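Local coordinates for protein putative efflux transporter (Bacteroides eggerthii, PDB 4L8J) that probably serves as the periplasmic adaptor (membrane-fusion) subunit of an HlyD-type efflux system, helping to carry substrates out of the cell, at residues 33-38 against 133-138. Residues are numbered along the deposited sequence; the frame is centred on the assembly and turned at random.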
ATOM      1  N   GLU A  33      -7.824  47.798 -17.861  1.00 69.97           N
ATOM      2  CA  GLU A  33      -7.549  49.229 -17.976  1.00 71.30           C
ATOM      3  C   GLU A  33      -8.335  49.830 -19.153  1.00 75.15           C
ATOM      4  O   GLU A  33      -8.219  49.344 -20.290  1.00 74.81           O
ATOM      5  CB  GLU A  33      -6.035  49.477 -18.142  1.00 72.41           C
ATOM      6  N   TYR A  34      -9.150  50.865 -18.876  1.00 71.63           N
ATOM      7  CA  TYR A  34      -9.886  51.515 -19.953  1.00 72.00           C
ATOM      8  C   TYR A  34      -8.929  52.432 -20.705  1.00 71.43           C
ATOM      9  O   TYR A  34      -8.177  53.190 -20.089  1.00 71.64           O
ATOM     10  CB  TYR A  34     -11.175  52.244 -19.482  1.00 75.89           C
ATOM     11  CG  TYR A  34     -11.019  53.552 -18.729  1.00 80.96           C
ATOM     12  CD1 TYR A  34     -10.698  54.732 -19.399  1.00 83.86           C
ATOM     13  CD2 TYR A  34     -11.370  53.649 -17.385  1.00 82.89           C
ATOM     14  CE1 TYR A  34     -10.578  55.943 -18.718  1.00 86.23           C
ATOM     15  CE2 TYR A  34     -11.293  54.863 -16.700  1.00 84.94           C
ATOM     16  CZ  TYR A  34     -10.895  56.011 -17.370  1.00 93.98           C
ATOM     17  OH  TYR A  34     -10.807  57.207 -16.695  1.00 95.28           O
ATOM     18  N   VAL A  35      -8.900  52.288 -22.031  1.00 63.35           N
ATOM     19  CA  VAL A  35      -8.070  53.092 -22.919  1.00 60.26           C
ATOM     20  C   VAL A  35      -8.912  54.274 -23.403  1.00 60.90           C
ATOM     21  O   VAL A  35     -10.020  54.086 -23.917  1.00 58.69           O
ATOM     22  CB  VAL A  35      -7.491  52.251 -24.074  1.00 62.69           C
ATOM     23  CG1 VAL A  35      -6.638  53.105 -25.005  1.00 62.25           C
ATOM     24  CG2 VAL A  35      -6.680  51.075 -23.527  1.00 61.82           C
ATOM     25  N   LYS A  36      -8.410  55.492 -23.154  1.00 56.44           N
ATOM     26  CA  LYS A  36      -9.055  56.729 -23.572  1.00 56.48           C
ATOM     27  C   LYS A  36      -8.684  56.957 -25.028  1.00 58.70           C
ATOM     28  O   LYS A  36      -7.499  56.979 -25.357  1.00 59.71           O
ATOM     29  CB  LYS A  36      -8.620  57.901 -22.682  1.00 59.45           C
ATOM     30  CG  LYS A  36      -9.503  59.147 -22.813  1.00 75.85           C
ATOM     31  CD  LYS A  36      -8.798  60.427 -22.346  1.00 80.82           C
ATOM     32  CE  LYS A  36      -7.829  60.969 -23.371  1.00 81.53           C
ATOM     33  NZ  LYS A  36      -6.928  61.993 -22.786  1.00 92.35           N
ATOM     34  N   LEU A  37      -9.685  56.992 -25.909  1.00 52.55           N
ATOM     35  CA  LEU A  37      -9.462  57.195 -27.338  1.00 50.57           C
ATOM     36  C   LEU A  37      -9.617  58.640 -27.661  1.00 50.81           C
ATOM     37  O   LEU A  37     -10.536  59.288 -27.172  1.00 49.58           O
ATOM     38  CB  LEU A  37     -10.415  56.361 -28.201  1.00 50.89           C
ATOM     39  CG  LEU A  37     -10.136  54.872 -28.324  1.00 54.81           C
ATOM     40  CD1 LEU A  37     -11.005  54.270 -29.409  1.00 54.76           C
ATOM     41  CD2 LEU A  37      -8.665  54.606 -28.641  1.00 57.89           C
ATOM     42  N   ALA A  38      -8.705  59.168 -28.463  1.00 46.24           N
ATOM     43  CA  ALA A  38      -8.778  60.571 -28.824  1.00 46.85           C
ATOM     44  C   ALA A  38      -8.269  60.797 -30.226  1.00 47.52           C
ATOM     45  O   ALA A  38      -7.455  60.004 -30.721  1.00 46.20           O
ATOM     46  CB  ALA A  38      -7.959  61.390 -27.839  1.00 48.02           C
ATOM     47  N   ALA A 133     -10.930  52.033 -33.839  1.00 39.06           N
ATOM     48  CA  ALA A 133     -10.662  51.216 -32.663  1.00 39.20           C
ATOM     49  C   ALA A 133      -9.260  50.591 -32.790  1.00 43.00           C
ATOM     50  O   ALA A 133      -8.972  49.954 -33.812  1.00 42.47           O
ATOM     51  CB  ALA A 133     -11.731  50.140 -32.498  1.00 40.29           C
ATOM     52  N   PRO A 134      -8.347  50.835 -31.824  1.00 41.10           N
ATOM     53  CA  PRO A 134      -6.976  50.294 -31.955  1.00 41.32           C
ATOM     54  C   PRO A 134      -6.913  48.772 -31.678  1.00 48.38           C
ATOM     55  O   PRO A 134      -5.910  48.121 -32.020  1.00 49.70           O
ATOM     56  CB  PRO A 134      -6.186  51.106 -30.924  1.00 42.39           C
ATOM     57  CG  PRO A 134      -7.182  51.400 -29.850  1.00 47.35           C
ATOM     58  CD  PRO A 134      -8.513  51.590 -30.562  1.00 43.46           C
ATOM     59  N   PHE A 135      -7.980  48.211 -31.072  1.00 43.17           N
ATOM     60  CA  PHE A 135      -8.131  46.775 -30.772  1.00 42.41           C
ATOM     61  C   PHE A 135      -9.615  46.407 -30.618  1.00 47.40           C
ATOM     62  O   PHE A 135     -10.456  47.298 -30.422  1.00 45.81           O
ATOM     63  CB  PHE A 135      -7.349  46.372 -29.484  1.00 42.24           C
ATOM     64  CG  PHE A 135      -7.522  47.305 -28.306  1.00 41.99           C
ATOM     65  CD1 PHE A 135      -8.692  47.306 -27.565  1.00 42.99           C
ATOM     66  CD2 PHE A 135      -6.531  48.219 -27.972  1.00 42.88           C
ATOM     67  CE1 PHE A 135      -8.870  48.204 -26.517  1.00 43.45           C
ATOM     68  CE2 PHE A 135      -6.707  49.106 -26.909  1.00 44.51           C
ATOM     69  CZ  PHE A 135      -7.873  49.088 -26.189  1.00 42.22           C
ATOM     70  N   ASP A 136      -9.931  45.082 -30.662  1.00 44.84           N
ATOM     71  CA  ASP A 136     -11.281  44.561 -30.412  1.00 45.14           C
ATOM     72  C   ASP A 136     -11.655  44.919 -28.987  1.00 47.58           C
ATOM     73  O   ASP A 136     -10.868  44.664 -28.071  1.00 48.62           O
ATOM     74  CB  ASP A 136     -11.325  43.027 -30.605  1.00 47.02           C
ATOM     75  CG  ASP A 136     -11.225  42.515 -32.027  1.00 58.53           C
ATOM     76  OD1 ASP A 136     -10.844  43.301 -32.920  1.00 59.76           O
ATOM     77  OD2 ASP A 136     -11.497  41.314 -32.244  1.00 67.50           O
ATOM     78  N   GLY A 137     -12.792  45.572 -28.798  1.00 41.05           N
ATOM     79  CA  GLY A 137     -13.193  45.968 -27.457  1.00 39.88           C
ATOM     80  C   GLY A 137     -14.633  46.381 -27.326  1.00 45.00           C
ATOM     81  O   GLY A 137     -15.438  46.171 -28.238  1.00 45.39           O
ATOM     82  N   SER A 138     -14.965  46.959 -26.178  1.00 42.30           N
ATOM     83  CA  SER A 138     -16.311  47.406 -25.914  1.00 43.89           C
ATOM     84  C   SER A 138     -16.303  48.849 -25.422  1.00 47.86           C
ATOM     85  O   SER A 138     -15.421  49.260 -24.656  1.00 46.16           O
ATOM     86  CB  SER A 138     -17.026  46.475 -24.938  1.00 49.85           C
ATOM     87  OG  SER A 138     -16.599  46.657 -23.600  1.00 61.74           O
TER
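Leu37 meets Pro134, and Val35 meets Phe135, in an apolar contact with no hydrogen bond between 33-38 and 133-138. Leu37 CB leaves the strand toward 133-138, and with chi1 at -75° CG stands anti to the carbonyl carbon, beside the backbone N; CB makes no close approach, and CG is still 4.3 Å from Pro134 CD. The fork makes the contact: CD2 lies 3.6 Å from Pro134 CD and 3.7 Å from Pro134 CG, while CD1 comes to 3.8 Å from the same Pro134 CD. Both methyls thus close on the CD corner of the pyrrolidine ring, CD2 also reaching along to CG, and CD1 approaches the backbone at Ala133 CA, a looser 4.5 Å away.

Two residues earlier, Val35 also points across. Its CG2 sits 3.5 Å from Phe135 CZ, close to the ring plane, and CB follows at 3.8 Å from the same CZ, so the phenyl group presents its outer edge to the valine rather than a face. Phe135 gets there with chi1 at 46°, its CG between backbone N and carbonyl carbon. The two segments together bury 160 Å², both sides summed.

Strand 34-38 is an outermost strand, within this chain, of a four-stranded antiparallel sheet, hydrogen-bonded through Val35 and Leu37 to strand 155-161, whose Leu159 and Asn161 also touch Phe135. The turn links strand 130-132 of the second sheet to 137-142 of the first in this barrel-sandwich (lipoyl-like) domain; Ile62 of strand 61-65 touches Leu37 and Ala133, and helices 68-95 and 102-127 form the hairpin beyond.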